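Local coordinates for tail fiber protein (Pseudomonas aeruginosa, PDB 6CL6), which forms the trimeric receptor-binding tail fibre of an R-type pyocin, a contractile injection system, and probably recognises the surface of target bacterial cells, at residues Asn85-Ile89 against Tyr100-Ala106; Ile314-Phe320 against Ala348-Ala353; Gly326-Gln331 against Ser342-Arg346. One frame throughout, in Å; residues are numbered along the deposited sequence.

Interaction 1: Asn85-Ile89 against Tyr100-Ala106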
loop_
_atom_site.group_PDB
_atom_site.type_symbol
_atom_site.label_atom_id
_atom_site.label_comp_id
_atom_site.label_asym_id
_atom_site.label_seq_id
_atom_site.Cartn_x
_atom_site.Cartn_y
_atom_site.Cartn_z
ATOM N N ASN A 85 -61.975 33.437 28.955
ATOM C CA ASN A 85 -60.679 32.931 28.577
ATOM C C ASN A 85 -59.977 32.340 29.791
ATOM O O ASN A 85 -60.245 32.724 30.947
ATOM C CB ASN A 85 -59.828 34.029 27.954
ATOM C CG ASN A 85 -60.385 34.539 26.667
ATOM O OD1 ASN A 85 -60.930 33.785 25.840
ATOM N ND2 ASN A 85 -60.248 35.870 26.462
ATOM N N ALA A 86 -59.050 31.421 29.527
ATOM C CA ALA A 86 -58.368 30.771 30.641
ATOM C C ALA A 86 -57.001 30.222 30.269
ATOM O O ALA A 86 -56.747 29.828 29.139
ATOM C CB ALA A 86 -59.239 29.618 31.207
ATOM N N SER A 87 -56.145 30.168 31.272
ATOM C CA SER A 87 -54.893 29.429 31.223
ATOM C C SER A 87 -54.985 28.306 32.234
ATOM O O SER A 87 -55.556 28.495 33.304
ATOM C CB SER A 87 -53.730 30.368 31.547
ATOM O OG SER A 87 -52.566 29.666 31.822
ATOM N N GLN A 88 -54.470 27.132 31.874
ATOM C CA GLN A 88 -54.483 25.987 32.763
ATOM C C GLN A 88 -53.129 25.312 32.862
ATOM O O GLN A 88 -52.403 25.159 31.869
ATOM C CB GLN A 88 -55.530 24.949 32.321
ATOM C CG GLN A 88 -56.937 25.416 32.526
ATOM C CD GLN A 88 -57.923 24.319 32.194
ATOM O OE1 GLN A 88 -57.649 23.445 31.347
ATOM N NE2 GLN A 88 -59.058 24.342 32.866
ATOM N N ILE A 89 -52.796 24.949 34.101
ATOM C CA ILE A 89 -51.593 24.206 34.439
ATOM C C ILE A 89 -52.014 22.882 35.053
ATOM O O ILE A 89 -52.749 22.866 36.048
ATOM C CB ILE A 89 -50.702 24.974 35.439
ATOM C CG1 ILE A 89 -50.267 26.304 34.861
ATOM C CG2 ILE A 89 -49.529 24.094 35.862
ATOM C CD1 ILE A 89 -49.729 27.247 35.870
ATOM N N TYR A 100 -47.999 20.066 32.579
ATOM C CA TYR A 100 -48.469 20.511 31.281
ATOM C C TYR A 100 -49.122 21.885 31.425
ATOM O O TYR A 100 -49.571 22.265 32.509
ATOM C CB TYR A 100 -49.495 19.525 30.673
ATOM C CG TYR A 100 -48.909 18.165 30.440
ATOM C CD1 TYR A 100 -48.759 17.263 31.497
ATOM C CD2 TYR A 100 -48.506 17.759 29.152
ATOM C CE1 TYR A 100 -48.207 16.005 31.296
ATOM C CE2 TYR A 100 -47.964 16.498 28.946
ATOM C CZ TYR A 100 -47.810 15.631 30.033
ATOM O OH TYR A 100 -47.243 14.394 29.859
ATOM N N VAL A 101 -49.205 22.606 30.310
ATOM C CA VAL A 101 -49.863 23.912 30.261
ATOM C C VAL A 101 -50.688 24.007 28.987
ATOM O O VAL A 101 -50.326 23.436 27.940
ATOM C CB VAL A 101 -48.825 25.058 30.358
ATOM C CG1 VAL A 101 -47.943 25.080 29.096
ATOM C CG2 VAL A 101 -49.519 26.384 30.550
ATOM N N ARG A 102 -51.832 24.710 29.082
ATOM C CA ARG A 102 -52.652 25.006 27.890
ATOM C C ARG A 102 -53.429 26.313 28.097
ATOM O O ARG A 102 -53.317 26.993 29.130
ATOM C CB ARG A 102 -53.592 23.869 27.518
ATOM C CG ARG A 102 -54.817 23.696 28.397
ATOM C CD ARG A 102 -55.833 22.766 27.778
ATOM N NE ARG A 102 -56.984 22.615 28.664
ATOM C CZ ARG A 102 -58.094 21.994 28.354
ATOM N NH1 ARG A 102 -58.219 21.412 27.184
ATOM N NH2 ARG A 102 -59.074 21.941 29.230
ATOM N N VAL A 103 -54.211 26.679 27.083
ATOM C CA VAL A 103 -54.830 27.989 27.046
ATOM C C VAL A 103 -56.093 27.936 26.207
ATOM O O VAL A 103 -56.168 27.240 25.190
ATOM C CB VAL A 103 -53.838 29.055 26.536
ATOM C CG1 VAL A 103 -53.491 28.789 25.101
ATOM C CG2 VAL A 103 -54.427 30.460 26.703
ATOM N N SER A 104 -57.104 28.674 26.651
ATOM C CA SER A 104 -58.258 28.977 25.837
ATOM C C SER A 104 -58.332 30.490 25.590
ATOM O O SER A 104 -58.351 31.285 26.537
ATOM C CB SER A 104 -59.559 28.497 26.473
ATOM O OG SER A 104 -60.680 28.968 25.700
ATOM N N TYR A 105 -58.430 30.873 24.322
ATOM C CA TYR A 105 -58.620 32.271 23.956
ATOM C C TYR A 105 -59.605 32.344 22.808
ATOM O O TYR A 105 -59.459 31.629 21.813
ATOM C CB TYR A 105 -57.315 32.964 23.542
ATOM C CG TYR A 105 -57.635 34.301 22.905
ATOM C CD1 TYR A 105 -57.891 35.424 23.690
ATOM C CD2 TYR A 105 -57.786 34.421 21.531
ATOM C CE1 TYR A 105 -58.225 36.629 23.116
ATOM C CE2 TYR A 105 -58.152 35.634 20.948
ATOM C CZ TYR A 105 -58.365 36.717 21.742
ATOM O OH TYR A 105 -58.722 37.935 21.180
ATOM N N ALA A 106 -60.604 33.211 22.940
ATOM C CA ALA A 106 -61.597 33.385 21.887
ATOM C C ALA A 106 -62.175 34.791 21.943
ATOM O O ALA A 106 -62.276 35.407 23.022
ATOM C CB ALA A 106 -62.726 32.361 22.012
HETATM O O HOH W 1 -62.008 31.368 25.766
HETATM O O HOH W 2 -61.544 37.750 24.274
HETATM O O HOH W 3 -51.423 29.171 29.426
#

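Interaction 2: Ile314-Phe320 against Ala348-Ala353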
loop_
_atom_site.group_PDB
_atom_site.type_symbol
_atom_site.label_atom_id
_atom_site.label_comp_id
_atom_site.label_asym_id
_atom_site.label_seq_id
_atom_site.Cartn_x
_atom_site.Cartn_y
_atom_site.Cartn_z
ATOM N N ILE A 314 81.114 -24.802 -57.304
ATOM C CA ILE A 314 79.720 -24.399 -57.397
ATOM C C ILE A 314 79.408 -23.469 -56.233
ATOM O O ILE A 314 80.055 -23.502 -55.183
ATOM C CB ILE A 314 78.721 -25.582 -57.403
ATOM C CG1 ILE A 314 78.863 -26.418 -56.129
ATOM C CG2 ILE A 314 78.915 -26.444 -58.663
ATOM C CD1 ILE A 314 77.680 -27.391 -55.873
ATOM N N THR A 315 78.397 -22.646 -56.439
ATOM C CA THR A 315 77.840 -21.787 -55.397
ATOM C C THR A 315 76.390 -22.174 -55.188
ATOM O O THR A 315 75.608 -22.250 -56.155
ATOM C CB THR A 315 77.952 -20.302 -55.772
ATOM O OG1 THR A 315 79.330 -19.963 -55.957
ATOM C CG2 THR A 315 77.360 -19.425 -54.664
ATOM N N PHE A 316 76.031 -22.437 -53.928
ATOM C CA PHE A 316 74.692 -22.893 -53.617
ATOM C C PHE A 316 73.680 -21.788 -53.899
ATOM O O PHE A 316 73.959 -20.614 -53.635
ATOM C CB PHE A 316 74.606 -23.300 -52.151
ATOM C CG PHE A 316 75.531 -24.419 -51.775
ATOM C CD1 PHE A 316 75.635 -25.556 -52.557
ATOM C CD2 PHE A 316 76.311 -24.327 -50.641
ATOM C CE1 PHE A 316 76.483 -26.583 -52.192
ATOM C CE2 PHE A 316 77.160 -25.345 -50.283
ATOM C CZ PHE A 316 77.242 -26.479 -51.045
ATOM N N PRO A 317 72.487 -22.137 -54.399
ATOM C CA PRO A 317 71.447 -21.112 -54.617
ATOM C C PRO A 317 71.217 -20.193 -53.428
ATOM O O PRO A 317 71.066 -18.974 -53.623
ATOM C CB PRO A 317 70.210 -21.957 -54.947
ATOM C CG PRO A 317 70.774 -23.185 -55.623
ATOM C CD PRO A 317 72.085 -23.464 -54.932
ATOM N N ILE A 318 71.160 -20.733 -52.212
ATOM C CA ILE A 318 71.190 -19.912 -51.000
ATOM C C ILE A 318 72.274 -20.458 -50.080
ATOM O O ILE A 318 72.615 -21.648 -50.135
ATOM C CB ILE A 318 69.830 -19.908 -50.269
ATOM C CG1 ILE A 318 69.417 -21.345 -49.897
ATOM C CG2 ILE A 318 68.770 -19.248 -51.127
ATOM C CD1 ILE A 318 68.136 -21.406 -49.061
ATOM N N PRO A 319 72.813 -19.626 -49.207
ATOM C CA PRO A 319 73.780 -20.131 -48.228
ATOM C C PRO A 319 73.104 -21.046 -47.231
ATOM O O PRO A 319 71.959 -20.811 -46.816
ATOM C CB PRO A 319 74.292 -18.853 -47.534
ATOM C CG PRO A 319 73.863 -17.732 -48.400
ATOM C CD PRO A 319 72.609 -18.165 -49.069
ATOM N N PHE A 320 73.815 -22.094 -46.850
ATOM C CA PHE A 320 73.392 -22.891 -45.707
ATOM C C PHE A 320 73.594 -22.054 -44.443
ATOM O O PHE A 320 74.663 -21.456 -44.267
ATOM C CB PHE A 320 74.178 -24.191 -45.616
ATOM C CG PHE A 320 73.783 -25.216 -46.640
ATOM C CD1 PHE A 320 72.583 -25.920 -46.522
ATOM C CD2 PHE A 320 74.636 -25.516 -47.710
ATOM C CE1 PHE A 320 72.231 -26.886 -47.461
ATOM C CE2 PHE A 320 74.274 -26.483 -48.654
ATOM C CZ PHE A 320 73.089 -27.164 -48.529
ATOM N N ALA A 348 82.693 -28.682 -49.156
ATOM C CA ALA A 348 81.523 -27.824 -48.995
ATOM C C ALA A 348 81.705 -26.867 -47.824
ATOM O O ALA A 348 82.067 -27.285 -46.723
ATOM C CB ALA A 348 80.276 -28.672 -48.773
ATOM N N THR A 349 81.427 -25.590 -48.066
ATOM C CA THR A 349 81.253 -24.596 -47.018
ATOM C C THR A 349 79.760 -24.276 -46.929
ATOM O O THR A 349 78.917 -24.986 -47.484
ATOM C CB THR A 349 82.088 -23.341 -47.299
ATOM O OG1 THR A 349 81.537 -22.609 -48.408
ATOM C CG2 THR A 349 83.532 -23.722 -47.617
ATOM N N THR A 350 79.417 -23.178 -46.243
ATOM C CA THR A 350 78.020 -22.758 -46.236
ATOM C C THR A 350 77.587 -22.226 -47.603
ATOM O O THR A 350 76.387 -22.146 -47.869
ATOM C CB THR A 350 77.781 -21.675 -45.195
ATOM O OG1 THR A 350 78.719 -20.612 -45.404
ATOM C CG2 THR A 350 77.940 -22.241 -43.799
ATOM N N THR A 351 78.539 -21.864 -48.474
ATOM C CA THR A 351 78.216 -21.202 -49.728
ATOM C C THR A 351 78.706 -21.900 -50.979
ATOM O O THR A 351 78.143 -21.652 -52.056
ATOM C CB THR A 351 78.778 -19.766 -49.724
ATOM O OG1 THR A 351 80.189 -19.794 -49.503
ATOM C CG2 THR A 351 78.110 -18.931 -48.622
ATOM N N THR A 352 79.722 -22.751 -50.887
ATOM C CA THR A 352 80.310 -23.349 -52.081
ATOM C C THR A 352 80.644 -24.820 -51.845
ATOM O O THR A 352 80.649 -25.308 -50.720
ATOM C CB THR A 352 81.601 -22.635 -52.507
ATOM O OG1 THR A 352 82.571 -22.813 -51.467
ATOM C CG2 THR A 352 81.352 -21.143 -52.759
ATOM N N ALA A 353 80.952 -25.519 -52.940
ATOM C CA ALA A 353 81.490 -26.863 -52.890
ATOM C C ALA A 353 82.272 -27.110 -54.172
ATOM O O ALA A 353 82.259 -26.297 -55.113
ATOM C CB ALA A 353 80.393 -27.897 -52.708
HETATM O O HOH W 4 75.823 -19.799 -51.711
#

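Interaction 3: Gly326-Gln331 against Ser342-Arg346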
loop_
_atom_site.group_PDB
_atom_site.type_symbol
_atom_site.label_atom_id
_atom_site.label_comp_id
_atom_site.label_asym_id
_atom_site.label_seq_id
_atom_site.Cartn_x
_atom_site.Cartn_y
_atom_site.Cartn_z
ATOM N N GLY A 326 76.246 -32.756 -46.760
ATOM C CA GLY A 326 76.633 -33.752 -47.740
ATOM C C GLY A 326 76.100 -33.379 -49.102
ATOM O O GLY A 326 75.386 -32.385 -49.264
ATOM N N GLY A 327 76.477 -34.194 -50.083
ATOM C CA GLY A 327 76.079 -33.961 -51.460
ATOM C C GLY A 327 76.634 -35.036 -52.369
ATOM O O GLY A 327 77.344 -35.957 -51.932
ATOM N N TYR A 328 76.267 -34.915 -53.645
ATOM C CA TYR A 328 76.742 -35.806 -54.694
ATOM C C TYR A 328 76.661 -35.066 -56.021
ATOM O O TYR A 328 76.011 -34.016 -56.128
ATOM C CB TYR A 328 75.910 -37.101 -54.757
ATOM C CG TYR A 328 74.568 -36.885 -55.386
ATOM C CD1 TYR A 328 74.412 -36.903 -56.766
ATOM C CD2 TYR A 328 73.436 -36.650 -54.599
ATOM C CE1 TYR A 328 73.202 -36.683 -57.348
ATOM C CE2 TYR A 328 72.208 -36.450 -55.173
ATOM C CZ TYR A 328 72.092 -36.456 -56.557
ATOM O OH TYR A 328 70.871 -36.243 -57.150
ATOM N N ALA A 329 77.309 -35.638 -57.038
ATOM C CA ALA A 329 77.178 -35.159 -58.401
ATOM C C ALA A 329 76.869 -36.316 -59.342
ATOM O O ALA A 329 77.101 -37.475 -59.018
ATOM C CB ALA A 329 78.467 -34.456 -58.867
ATOM N N ASN A 330 76.359 -35.973 -60.515
ATOM C CA ASN A 330 75.861 -36.915 -61.503
ATOM C C ASN A 330 76.212 -36.459 -62.915
ATOM O O ASN A 330 76.080 -35.273 -63.229
ATOM C CB ASN A 330 74.322 -37.054 -61.364
ATOM C CG ASN A 330 73.663 -37.543 -62.637
ATOM O OD1 ASN A 330 73.644 -38.754 -62.929
ATOM N ND2 ASN A 330 73.153 -36.612 -63.412
ATOM N N GLN A 331 76.684 -37.402 -63.738
ATOM C CA GLN A 331 76.970 -37.139 -65.138
ATOM C C GLN A 331 75.682 -37.022 -65.931
ATOM O O GLN A 331 74.852 -37.928 -65.911
ATOM C CB GLN A 331 77.840 -38.268 -65.737
ATOM C CG GLN A 331 79.183 -38.484 -65.065
ATOM C CD GLN A 331 80.225 -37.454 -65.506
ATOM O OE1 GLN A 331 79.972 -36.671 -66.421
ATOM N NE2 GLN A 331 81.394 -37.465 -64.849
ATOM N N SER A 342 83.578 -41.041 -63.310
ATOM C CA SER A 342 83.293 -40.867 -61.895
ATOM C C SER A 342 82.978 -39.413 -61.582
ATOM O O SER A 342 83.239 -38.514 -62.363
ATOM C CB SER A 342 84.489 -41.336 -61.053
ATOM O OG SER A 342 84.593 -42.735 -61.089
ATOM N N THR A 343 82.435 -39.211 -60.378
ATOM C CA THR A 343 82.069 -37.902 -59.884
ATOM C C THR A 343 82.525 -37.753 -58.446
ATOM O O THR A 343 82.806 -38.732 -57.746
ATOM C CB THR A 343 80.541 -37.700 -59.954
ATOM O OG1 THR A 343 79.908 -38.670 -59.120
ATOM C CG2 THR A 343 80.045 -37.855 -61.360
ATOM N N GLY A 344 82.553 -36.508 -57.987
ATOM C CA GLY A 344 82.838 -36.242 -56.595
ATOM C C GLY A 344 82.176 -34.957 -56.141
ATOM O O GLY A 344 82.041 -33.991 -56.912
ATOM N N PHE A 345 81.759 -34.950 -54.880
ATOM C CA PHE A 345 81.257 -33.756 -54.212
ATOM C C PHE A 345 82.050 -33.612 -52.923
ATOM O O PHE A 345 82.094 -34.547 -52.112
ATOM C CB PHE A 345 79.765 -33.883 -53.941
ATOM C CG PHE A 345 79.166 -32.703 -53.218
ATOM C CD1 PHE A 345 79.311 -32.554 -51.851
ATOM C CD2 PHE A 345 78.428 -31.764 -53.915
ATOM C CE1 PHE A 345 78.747 -31.482 -51.193
ATOM C CE2 PHE A 345 77.843 -30.688 -53.257
ATOM C CZ PHE A 345 78.021 -30.541 -51.892
ATOM N N ARG A 346 82.705 -32.470 -52.745
ATOM C CA ARG A 346 83.580 -32.308 -51.597
ATOM C C ARG A 346 83.807 -30.830 -51.336
ATOM O O ARG A 346 83.413 -29.965 -52.124
ATOM C CB ARG A 346 84.914 -33.028 -51.805
ATOM C CG ARG A 346 85.949 -32.221 -52.587
ATOM C CD ARG A 346 87.188 -33.060 -52.888
ATOM N NE ARG A 346 88.283 -32.253 -53.450
ATOM C CZ ARG A 346 88.424 -31.988 -54.748
ATOM N NH1 ARG A 346 87.550 -32.446 -55.631
ATOM N NH2 ARG A 346 89.449 -31.251 -55.170
HETATM O O HOH W 5 79.057 -37.941 -56.439
#

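Interaction 1: Asn85-Ile89 against Tyr100-Ala106
Four backbone hydrogen bonds pair the two strands: Ala86 N to Ser104 O (3.1 Å), Ser104 N to Ala86 O (2.8 Å), Gln88 N to Arg102 O (3.0 Å) and Arg102 N to Gln88 O (2.9 Å). Ser87-Val103 and Ile89-Val101 are the non-hydrogen-bonded pairs between and beyond them; here CA-H...O contacts fill in, such as Val101 CA to Gln88 O at 3.3 Å. With strand axes 4.7 Å apart and 172° between their directions, this is a regular antiparallel beta hairpin, central in a five-stranded sheet between strands 72-79 and 118-119. Side-chain polar bonds extend the pairing. Gln88 OE1 accepts from both Arg102 NE (2.9 Å) and Arg102 NH2 (3.0 Å), and the guanidinium also bonds Asn51 and makes a cation-pi contact with Trp114. Past the last bridge, Asn85 OD1 takes the amide of Ala106 (N to OD1 3.0 Å), and waters link Asn85 to Ser104 OG and to Ala106 O. Apolar contact is slight, Ile89 CG1 to Val101 CG2 at 4.4 Å. The face bearing Ser87, Ile89 and Val103 meets the second subunit, where Ser87 OG hydrogen-bonds Thr91 of that neighbouring chain.

Interaction 2: Ile314-Phe320 against Ala348-Ala353
This is a short antiparallel strand pairing that gives way to an irregular part, bound by two further backbone hydrogen bonds, at one end of the sheet formed by strands 310-315, 352-357 and 343-346. Ile314 and Ala353 form a hydrogen-bonded pair (Ile314 N to Ala353 O 2.9 Å, Ala353 N to Ile314 O 3.1 Å), and Thr315 faces Thr352 as the next, non-hydrogen-bonded pair. Phe316 N still reaches Thr351 O at 2.9 Å. The chain then swings outward through Pro317 and Ile318, whose CA-to-CB bonds point away, and returns so that Phe320 N binds Thr350 O at 2.8 Å; a water donates to both Phe316 O and Thr351 O. Opposite, residues 349-352 form an ST turn and ST motif, in which Thr349 OG1 accepts from Thr351 N and Thr352 N, both at 3.1 Å, while Thr349 N donates to Thr352 O at 2.8 Å. These strands belong to a gp53-like tail fibre C-terminal region, a family grouped with H-type lectins. The ring of Phe316 lies against residues 348-353: Thr352 CA lies over one ring face, the carbonyl oxygens of Thr349 and Thr350 approach the ring edge, and Phe316 CZ packs on Ala353 CB at 3.8 Å. Ile314 CG1 meets the same Ala353 CB at 4.0 Å, and Ile314 and Phe316 both touch strands 297-306 and 363-371 of the other sheet.

Interaction 3: Gly326-Gln331 against Ser342-Arg346
Gly326 C lies 3.9 Å from Phe345 CE1 at the start of the segment. At Gly327 the backbone lies flat on the Phe345 ring: its CA sits 3.6 Å from the ring centroid, 13° off the normal, a CH-pi contact over the face. A CB here would clash with Phe345 CZ, so glycine is what lets the ring come this close. The CA-to-CB bond of Tyr328 points away; its OH hydrogen-bonds Glu368, its ring meets Tyr328 of both other subunits edge-to-face, and its N lies 3.7 Å from Phe345 CB. These segments belong to different sheets, strand 324-331 at the edge of one and strand 343-346 at the edge of another; the two edge strands close on each other, axes approaching to 5.2 Å at 155°, without the backbone bridges that would merge the sheets. Ala329 points toward the opposing strand, its CB 4.0 Å from Thr343 CB, and a water accepts from Ala329 N (3.0 Å) and hydrogen-bonds Thr343 OG1 (2.9 Å). Asn330 points away, bonding Ser366 and the Phe345 carbonyl of the third subunit. Gln331 reaches back with NE2 to Ser342 O at 3.3 Å, and the same NE2 also hydrogen-bonds Asn357. A bound calcium ion lies about 7 Å from the Ser342 side chain; Asp309 and Gly358 are calcium ligands in this protein, and Gly358 is backbone-bonded to Ser342.

Overall arrangement
Interactions 2 and 3 share one C-terminal domain, with centres 14 Å apart, whereas interaction 1 lies on the opposite side of the chain's centre, 163 Å and 172 Å from them between centres. Interaction 3 is nested in the loop closed by interaction 2, and they touch where Phe345 CZ meets Ala353 CB (3.6 Å) and Phe316 CZ (4.2 Å), in one apolar cluster. Interaction 1 is buried and joins neighbours within a sheet through backbone and polar side-chain bonds. Interaction 2 is only partly buried, threonine-rich outside and aromatic inside. Interaction 3, buried, joins two sheets chiefly by the Phe345 ring laid on glycine backbone. Interactions 1 and 3 contact other subunits; interaction 2 does not.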